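Local coordinates for thermophilic dibenzothiophene desulfurization enzyme C (Paenibacillus sp. A11-2, PDB 5XDC), which probably catalyses the FMNH2- and oxygen-dependent oxidation of dibenzothiophene to its sulfoxide and then its sulfone, a flavin monooxygenase step of sulfur metabolism, at residues F98-V101 and D102-S106; W202-L205 and G206-T210; R350-I353 and E354-R358. All coordinates share one frame; numbering follows the deposited sequence.

Contact 1: F98-V101 and D102-S106; sequences FAYV and DLFAS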
loop_
_atom_site.group_PDB
_atom_site.type_symbol
_atom_site.label_atom_id
_atom_site.label_comp_id
_atom_site.label_asym_id
_atom_site.label_seq_id
_atom_site.Cartn_x
_atom_site.Cartn_y
_atom_site.Cartn_z
ATOM N N PHE B 98 -9.715 -13.964 -33.221
ATOM C CA PHE B 98 -10.034 -13.270 -34.460
ATOM C C PHE B 98 -8.899 -12.350 -34.885
ATOM O O PHE B 98 -8.535 -12.305 -36.062
ATOM C CB PHE B 98 -11.320 -12.475 -34.296
ATOM C CG PHE B 98 -11.661 -11.691 -35.516
ATOM C CD1 PHE B 98 -12.368 -12.286 -36.541
ATOM C CD2 PHE B 98 -11.211 -10.394 -35.676
ATOM C CE1 PHE B 98 -12.660 -11.589 -37.693
ATOM C CE2 PHE B 98 -11.506 -9.690 -36.850
ATOM C CZ PHE B 98 -12.226 -10.296 -37.840
ATOM N N ALA B 99 -8.331 -11.601 -33.941
ATOM C CA ALA B 99 -7.226 -10.715 -34.277
ATOM C C ALA B 99 -6.065 -11.480 -34.885
ATOM O O ALA B 99 -5.458 -11.025 -35.858
ATOM C CB ALA B 99 -6.771 -9.945 -33.040
ATOM N N TYR B 100 -5.722 -12.641 -34.319
ATOM C CA TYR B 100 -4.638 -13.430 -34.883
ATOM C C TYR B 100 -4.955 -13.817 -36.322
ATOM O O TYR B 100 -4.112 -13.686 -37.215
ATOM C CB TYR B 100 -4.379 -14.678 -34.031
ATOM C CG TYR B 100 -3.076 -15.329 -34.387
ATOM C CD1 TYR B 100 -2.969 -16.183 -35.492
ATOM C CD2 TYR B 100 -1.922 -15.057 -33.665
ATOM C CE1 TYR B 100 -1.762 -16.749 -35.833
ATOM C CE2 TYR B 100 -0.717 -15.622 -33.995
ATOM C CZ TYR B 100 -0.629 -16.463 -35.095
ATOM O OH TYR B 100 0.574 -17.018 -35.432
ATOM N N VAL B 101 -6.170 -14.296 -36.557
ATOM C CA VAL B 101 -6.567 -14.671 -37.911
ATOM C C VAL B 101 -6.457 -13.473 -38.843
ATOM O O VAL B 101 -5.902 -13.569 -39.945
ATOM C CB VAL B 101 -7.989 -15.250 -37.909
ATOM C CG1 VAL B 101 -8.492 -15.431 -39.356
ATOM C CG2 VAL B 101 -8.038 -16.576 -37.160
ATOM N N ASP B 102 -6.986 -12.324 -38.413
ATOM C CA ASP B 102 -6.990 -11.151 -39.280
ATOM C C ASP B 102 -5.577 -10.687 -39.607
ATOM O O ASP B 102 -5.332 -10.182 -40.710
ATOM C CB ASP B 102 -7.767 -10.013 -38.643
ATOM C CG ASP B 102 -8.173 -8.965 -39.658
ATOM O OD1 ASP B 102 -9.112 -9.241 -40.423
ATOM O OD2 ASP B 102 -7.549 -7.891 -39.689
ATOM N N LEU B 103 -4.635 -10.840 -38.671
ATOM C CA LEU B 103 -3.286 -10.333 -38.859
ATOM C C LEU B 103 -2.411 -11.251 -39.699
ATOM O O LEU B 103 -1.390 -10.794 -40.219
ATOM C CB LEU B 103 -2.611 -10.115 -37.501
ATOM C CG LEU B 103 -3.176 -8.966 -36.675
ATOM C CD1 LEU B 103 -2.685 -9.085 -35.223
ATOM C CD2 LEU B 103 -2.774 -7.615 -37.278
ATOM N N PHE B 104 -2.770 -12.533 -39.823
ATOM C CA PHE B 104 -1.949 -13.506 -40.530
ATOM C C PHE B 104 -2.632 -14.146 -41.730
ATOM O O PHE B 104 -1.928 -14.661 -42.608
ATOM C CB PHE B 104 -1.497 -14.618 -39.571
ATOM C CG PHE B 104 -0.397 -14.201 -38.644
ATOM C CD1 PHE B 104 0.925 -14.269 -39.041
ATOM C CD2 PHE B 104 -0.688 -13.725 -37.384
ATOM C CE1 PHE B 104 1.929 -13.882 -38.196
ATOM C CE2 PHE B 104 0.319 -13.324 -36.533
ATOM C CZ PHE B 104 1.626 -13.411 -36.937
ATOM N N ALA B 105 -3.959 -14.123 -41.803
ATOM C CA ALA B 105 -4.661 -14.761 -42.909
ATOM C C ALA B 105 -4.466 -13.970 -44.196
ATOM O O ALA B 105 -4.251 -12.756 -44.185
ATOM C CB ALA B 105 -6.149 -14.889 -42.598
ATOM N N SER B 106 -4.525 -14.679 -45.317
ATOM C CA SER B 106 -4.485 -14.028 -46.610
ATOM C C SER B 106 -5.818 -13.348 -46.902
ATOM O O SER B 106 -6.855 -13.713 -46.341
ATOM C CB SER B 106 -4.190 -15.049 -47.701
ATOM O OG SER B 106 -5.328 -15.856 -47.909
#
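Y100 and F104, one helical turn apart, lay their rings together in an offset stack, centroids 4.4 Å apart and planes inclined by 21°. CD2 of F104 sits over one face of the tyrosine ring, toward its rim, 3.6 Å from Y100 CE1, while the hydroxyl of Y100 reaches over a face of the F104 ring. With CG anti to the backbone N (chi1 -166°), the Y100 ring is carried on toward the next turn. Edge-to-face contacts with F171 and W247 hold the tyrosine from outside the pair. This is the last turn of helix 85-104, in the N-terminal helical domain of the acyl-CoA dehydrogenase fold, and its hydrogen bonds change character as the helix ends. D102 N is taken up by F98 O at 2.8 Å and L103 N by A99 O at 2.9 Å, both i to i+4 bonds; the second is more bent, and L103 N also bonds weakly to Y100 O. F104 N is gripped less well: its bonds to Y100 O and V101 O are both weak. A105 N then returns to V101 O at 2.7 Å as the chain leaves helical geometry, and A105 CB packs on V101 CG1. D102 lies alongside the F98 ring, its OD1 satisfied by the hydroxyl of Y114 and its carbonyl O by K110 NZ. S106 OG N-caps helix 107-119.

Contact 2: W202-L205 and G206-T210; sequences WDSL and GMRQT. With IND (indole), chain J.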
loop_
_atom_site.group_PDB
_atom_site.type_symbol
_atom_site.label_atom_id
_atom_site.label_comp_id
_atom_site.label_asym_id
_atom_site.label_seq_id
_atom_site.Cartn_x
_atom_site.Cartn_y
_atom_site.Cartn_z
ATOM N N TRP B 202 -11.404 -29.100 -16.728
ATOM C CA TRP B 202 -11.272 -27.749 -16.189
ATOM C C TRP B 202 -12.121 -27.642 -14.933
ATOM O O TRP B 202 -13.355 -27.692 -15.001
ATOM C CB TRP B 202 -11.688 -26.707 -17.220
ATOM C CG TRP B 202 -11.561 -25.258 -16.759
ATOM C CD1 TRP B 202 -12.578 -24.367 -16.556
ATOM C CD2 TRP B 202 -10.348 -24.543 -16.495
ATOM N NE1 TRP B 202 -12.074 -23.151 -16.170
ATOM C CE2 TRP B 202 -10.707 -23.231 -16.129
ATOM C CE3 TRP B 202 -8.997 -24.889 -16.519
ATOM C CZ2 TRP B 202 -9.759 -22.268 -15.791
ATOM C CZ3 TRP B 202 -8.056 -23.926 -16.192
ATOM C CH2 TRP B 202 -8.442 -22.636 -15.835
ATOM N N ASP B 203 -11.456 -27.499 -13.789
ATOM C CA ASP B 203 -12.134 -27.366 -12.503
ATOM C C ASP B 203 -11.284 -26.401 -11.677
ATOM O O ASP B 203 -10.352 -26.815 -10.987
ATOM C CB ASP B 203 -12.299 -28.719 -11.827
ATOM C CG ASP B 203 -13.056 -28.644 -10.516
ATOM O OD1 ASP B 203 -13.534 -27.555 -10.138
ATOM O OD2 ASP B 203 -13.189 -29.704 -9.869
ATOM N N SER B 204 -11.609 -25.113 -11.786
ATOM C CA SER B 204 -10.714 -24.033 -11.395
ATOM C C SER B 204 -11.282 -23.199 -10.245
ATOM O O SER B 204 -12.474 -23.248 -9.926
ATOM C CB SER B 204 -10.440 -23.128 -12.599
ATOM O OG SER B 204 -11.660 -22.607 -13.082
ATOM N N LEU B 205 -10.396 -22.428 -9.599
ATOM C CA LEU B 205 -10.826 -21.509 -8.545
ATOM C C LEU B 205 -11.857 -20.520 -9.073
ATOM O O LEU B 205 -12.950 -20.381 -8.510
ATOM C CB LEU B 205 -9.619 -20.760 -7.988
ATOM C CG LEU B 205 -9.932 -19.704 -6.918
ATOM C CD1 LEU B 205 -10.567 -20.324 -5.687
ATOM C CD2 LEU B 205 -8.672 -18.940 -6.564
ATOM N N GLY B 206 -11.486 -19.790 -10.130
ATOM C CA GLY B 206 -12.367 -18.872 -10.810
ATOM C C GLY B 206 -12.259 -19.069 -12.312
ATOM O O GLY B 206 -11.568 -19.967 -12.788
ATOM N N MET B 207 -12.948 -18.200 -13.046
ATOM C CA MET B 207 -13.105 -18.397 -14.491
ATOM C C MET B 207 -13.601 -19.815 -14.786
ATOM O O MET B 207 -13.147 -20.487 -15.712
ATOM C CB MET B 207 -11.799 -18.110 -15.231
ATOM C CG MET B 207 -11.358 -16.637 -15.163
ATOM S SD MET B 207 -12.620 -15.571 -15.926
ATOM C CE MET B 207 -11.713 -14.026 -16.058
ATOM N N ARG B 208 -14.584 -20.251 -14.007
ATOM C CA ARG B 208 -14.934 -21.665 -13.946
ATOM C C ARG B 208 -15.685 -22.158 -15.180
ATOM O O ARG B 208 -15.760 -23.379 -15.381
ATOM C CB ARG B 208 -15.774 -21.934 -12.697
ATOM C CG ARG B 208 -14.941 -21.936 -11.414
ATOM C CD ARG B 208 -15.753 -22.332 -10.196
ATOM N NE ARG B 208 -16.516 -23.560 -10.392
ATOM C CZ ARG B 208 -16.007 -24.787 -10.374
ATOM N NH1 ARG B 208 -14.711 -24.988 -10.186
ATOM N NH2 ARG B 208 -16.806 -25.823 -10.552
ATOM N N GLN B 209 -16.257 -21.263 -15.994
ATOM C CA GLN B 209 -16.991 -21.658 -17.194
ATOM C C GLN B 209 -16.277 -21.262 -18.489
ATOM O O GLN B 209 -16.918 -21.114 -19.531
ATOM C CB GLN B 209 -18.412 -21.085 -17.165
ATOM C CG GLN B 209 -19.287 -21.747 -16.099
ATOM C CD GLN B 209 -20.770 -21.607 -16.380
ATOM O OE1 GLN B 209 -21.319 -20.496 -16.392
ATOM N NE2 GLN B 209 -21.428 -22.737 -16.631
ATOM N N THR B 210 -14.951 -21.144 -18.451
ATOM C CA THR B 210 -14.184 -20.788 -19.638
ATOM C C THR B 210 -13.664 -22.002 -20.396
ATOM O O THR B 210 -13.005 -21.828 -21.425
ATOM C CB THR B 210 -13.002 -19.878 -19.281
ATOM O OG1 THR B 210 -12.085 -20.555 -18.409
ATOM C CG2 THR B 210 -13.508 -18.575 -18.638
HETATM N N1 IND J . -8.216 -18.960 -16.707
HETATM C C2 IND J . -8.754 -19.272 -17.882
HETATM C C3 IND J . -7.736 -19.307 -18.654
HETATM C C4 IND J . -5.261 -18.990 -18.676
HETATM C C5 IND J . -4.210 -18.669 -17.814
HETATM C C6 IND J . -4.454 -18.411 -16.449
HETATM C C7 IND J . -5.752 -18.476 -15.950
HETATM C C8 IND J . -6.797 -18.797 -16.794
HETATM C C9 IND J . -6.541 -19.052 -18.185
HETATM O O HOH W 1 -14.285 -25.019 -13.492
HETATM O O HOH W 2 -16.559 -28.742 -10.250
#
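The indole nitrogen of W202, NE1, donates to the carbonyl O of M207 at 2.9 Å, a nearly straight bond with the acceptor close to the ring plane. The same oxygen accepts from T210 OG1, also at 2.9 Å, so two side chains grip it within the type I turn M207-T210; the T210 hydroxyl is hydrogen-bonded to S212 OG as well. These three residues form part of the wall around the bound indole: W202 CZ2 comes to 3.8 Å from ligand N1, T210 OG1 to 3.6 Å from ligand C2, and M207 CB lies near N1.

Behind this first shell stands S204, whose CB rests over one face of the tryptophan ring. Its OG, held at chi1 59° between the backbone N and the carbonyl carbon, donates to G206 O at 2.7 Å from above the carbonyl plane. R208 closes the far side of the loop. Bent at chi3 (50°), its chain curls back so that NH1 serves two acceptors in the guanidinium plane: D203 OD1 in a salt bridge at 2.8 Å, and a lone pair of S204 O. Only OD1 meets NH1 in this bridge, the carboxylate plane being turned 70° from the guanidinium; D203 OD2 pairs with R371 of the second subunit. A water tied to W202 O, S204 N and R208 O fills in over a guanidinium face.

The loop joins strand 196-198 to strand 215-217. R208 NE and NH2 reach the carbonyls of E36 and R37 at the end of helix 16-38, M207 and T210 lean on A85, S86 and H89 at the start of helix 85-104, and L205 packs against W379 and T384 of helix 376-385.

Contact 3: R350-I353 and E354-R358; sequences RLVI and ELTSR
E354 lays its side chain back along the preceding turn, CG 3.2 Å from R350 O, while its own N donates to that oxygen at 3.1 Å. With CG anti to the carbonyl carbon (chi1 -68°) and the chain extended beyond it, the carboxylate is held out from the helix. R358 reaches back over it to form a salt bridge, NH1 of R358 lying 3.2 Å from OE1 of E354; charge alone holds this pair, since the oxygen lies well out of the guanidinium plane, and E354 CG itself sits over one face of that group. R350 takes its principal partner from another chain, E361 of the second subunit.

I353, the most buried by the contact among the apolar residues, turns its branches outward, touching R383 of helix 376-385 and S357 of the second subunit.

V352 meets T356 across one turn, CG2 to CG2 at 3.9 Å. The V352 carbonyl is gripped twice, by T356 N at 3.1 Å and by T356 OG1 at 2.8 Å, a chi1 of 55° folding the hydroxyl back onto the helix at T356. A valine here would probably leave V352 O with only the backbone N of this residue as donor and lodge a methyl where a buried hydroxyl now finds its acceptor. On another flank L351 CD1 touches L355 CD1, and both leucines pack on F302 of helix 293-324.

Such i to i+4 pairing, with a threonine hydroxyl bonded to the carbonyl one turn back, is familiar from buried helices. Here it belongs to helix 331-363 in the C-terminal helical bundle of the acyl-CoA dehydrogenase fold, against the second subunit.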
loop_
_atom_site.group_PDB
_atom_site.type_symbol
_atom_site.label_atom_id
_atom_site.label_comp_id
_atom_site.label_asym_id
_atom_site.label_seq_id
_atom_site.Cartn_x
_atom_site.Cartn_y
_atom_site.Cartn_z
ATOM N N ARG B 350 -3.610 -4.625 -10.071
ATOM C CA ARG B 350 -3.535 -4.246 -8.662
ATOM C C ARG B 350 -4.897 -3.823 -8.149
ATOM O O ARG B 350 -5.303 -4.204 -7.039
ATOM C CB ARG B 350 -2.527 -3.111 -8.467
ATOM C CG ARG B 350 -1.094 -3.451 -8.879
ATOM C CD ARG B 350 -0.594 -4.709 -8.196
ATOM N NE ARG B 350 0.856 -4.868 -8.293
ATOM C CZ ARG B 350 1.483 -6.029 -8.133
ATOM N NH1 ARG B 350 0.785 -7.129 -7.882
ATOM N NH2 ARG B 350 2.808 -6.090 -8.221
ATOM N N LEU B 351 -5.637 -3.064 -8.961
ATOM C CA LEU B 351 -6.933 -2.557 -8.527
ATOM C C LEU B 351 -7.907 -3.698 -8.259
ATOM O O LEU B 351 -8.527 -3.764 -7.192
ATOM C CB LEU B 351 -7.508 -1.596 -9.579
ATOM C CG LEU B 351 -8.930 -1.142 -9.265
ATOM C CD1 LEU B 351 -8.965 -0.427 -7.927
ATOM C CD2 LEU B 351 -9.471 -0.260 -10.394
ATOM N N VAL B 352 -8.063 -4.611 -9.217
ATOM C CA VAL B 352 -9.109 -5.616 -9.066
ATOM C C VAL B 352 -8.766 -6.577 -7.934
ATOM O O VAL B 352 -9.655 -7.015 -7.200
ATOM C CB VAL B 352 -9.381 -6.355 -10.393
ATOM C CG1 VAL B 352 -8.253 -7.295 -10.787
ATOM C CG2 VAL B 352 -10.697 -7.124 -10.286
ATOM N N ILE B 353 -7.481 -6.899 -7.755
ATOM C CA ILE B 353 -7.106 -7.847 -6.708
ATOM C C ILE B 353 -7.318 -7.228 -5.322
ATOM O O ILE B 353 -7.797 -7.901 -4.401
ATOM C CB ILE B 353 -5.654 -8.326 -6.916
ATOM C CG1 ILE B 353 -5.529 -9.184 -8.189
ATOM C CG2 ILE B 353 -5.133 -9.111 -5.707
ATOM C CD1 ILE B 353 -6.401 -10.437 -8.216
ATOM N N GLU B 354 -6.998 -5.938 -5.160
ATOM C CA GLU B 354 -7.215 -5.260 -3.878
ATOM C C GLU B 354 -8.699 -5.095 -3.592
ATOM O O GLU B 354 -9.175 -5.405 -2.496
ATOM C CB GLU B 354 -6.532 -3.884 -3.880
ATOM C CG GLU B 354 -5.038 -3.945 -3.891
ATOM C CD GLU B 354 -4.387 -2.565 -3.870
ATOM O OE1 GLU B 354 -5.120 -1.551 -3.865
ATOM O OE2 GLU B 354 -3.136 -2.499 -3.859
ATOM N N LEU B 355 -9.449 -4.611 -4.581
ATOM C CA LEU B 355 -10.846 -4.238 -4.401
ATOM C C LEU B 355 -11.726 -5.445 -4.082
ATOM O O LEU B 355 -12.591 -5.382 -3.196
ATOM C CB LEU B 355 -11.288 -3.535 -5.684
ATOM C CG LEU B 355 -12.695 -3.107 -6.009
ATOM C CD1 LEU B 355 -12.580 -2.074 -7.155
ATOM C CD2 LEU B 355 -13.547 -4.296 -6.422
ATOM N N THR B 356 -11.529 -6.551 -4.791
ATOM C CA THR B 356 -12.425 -7.685 -4.616
ATOM C C THR B 356 -12.263 -8.326 -3.249
ATOM O O THR B 356 -13.190 -8.999 -2.782
ATOM C CB THR B 356 -12.214 -8.726 -5.722
ATOM O OG1 THR B 356 -10.843 -9.130 -5.777
ATOM C CG2 THR B 356 -12.638 -8.158 -7.068
ATOM N N SER B 357 -11.124 -8.105 -2.597
ATOM C CA SER B 357 -10.877 -8.595 -1.249
ATOM C C SER B 357 -11.278 -7.565 -0.200
ATOM O O SER B 357 -11.986 -7.889 0.758
ATOM C CB SER B 357 -9.398 -8.957 -1.086
ATOM O OG SER B 357 -9.122 -9.314 0.247
ATOM N N ARG B 358 -10.861 -6.312 -0.379
ATOM C CA ARG B 358 -11.036 -5.319 0.674
ATOM C C ARG B 358 -12.462 -4.803 0.788
ATOM O O ARG B 358 -12.824 -4.273 1.841
ATOM C CB ARG B 358 -10.084 -4.144 0.439
ATOM C CG ARG B 358 -8.629 -4.502 0.727
ATOM C CD ARG B 358 -7.706 -3.365 0.330
ATOM N NE ARG B 358 -6.309 -3.783 0.310
ATOM C CZ ARG B 358 -5.316 -3.056 -0.189
ATOM N NH1 ARG B 358 -5.561 -1.861 -0.716
ATOM N NH2 ARG B 358 -4.073 -3.525 -0.155
#

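In the fold
The three contacts belong in turn to the N-terminal, middle and C-terminal parts of the acyl-CoA dehydrogenase-type chain. Contact 2 alone of the three lines the indole pocket, the T210 side chain about 5 Å from that of S160. Contact 1 lies on the other side of the chain's centre, 28 Å from contact 2 between centres, yet the Y100 side chain comes about 6 Å from that of S129 and 7 Å from that of N126. S160, S129 and N126 bind FMN in another structure of this protein; no FMN is bound to this chain here. Contact 3 is remotest from contact 1, 35 Å between centres, and the I353 side chain stays about 11 Å from a bound indole. Contacts 2 and 3, nearest atoms about 9 Å apart, both touch the second subunit.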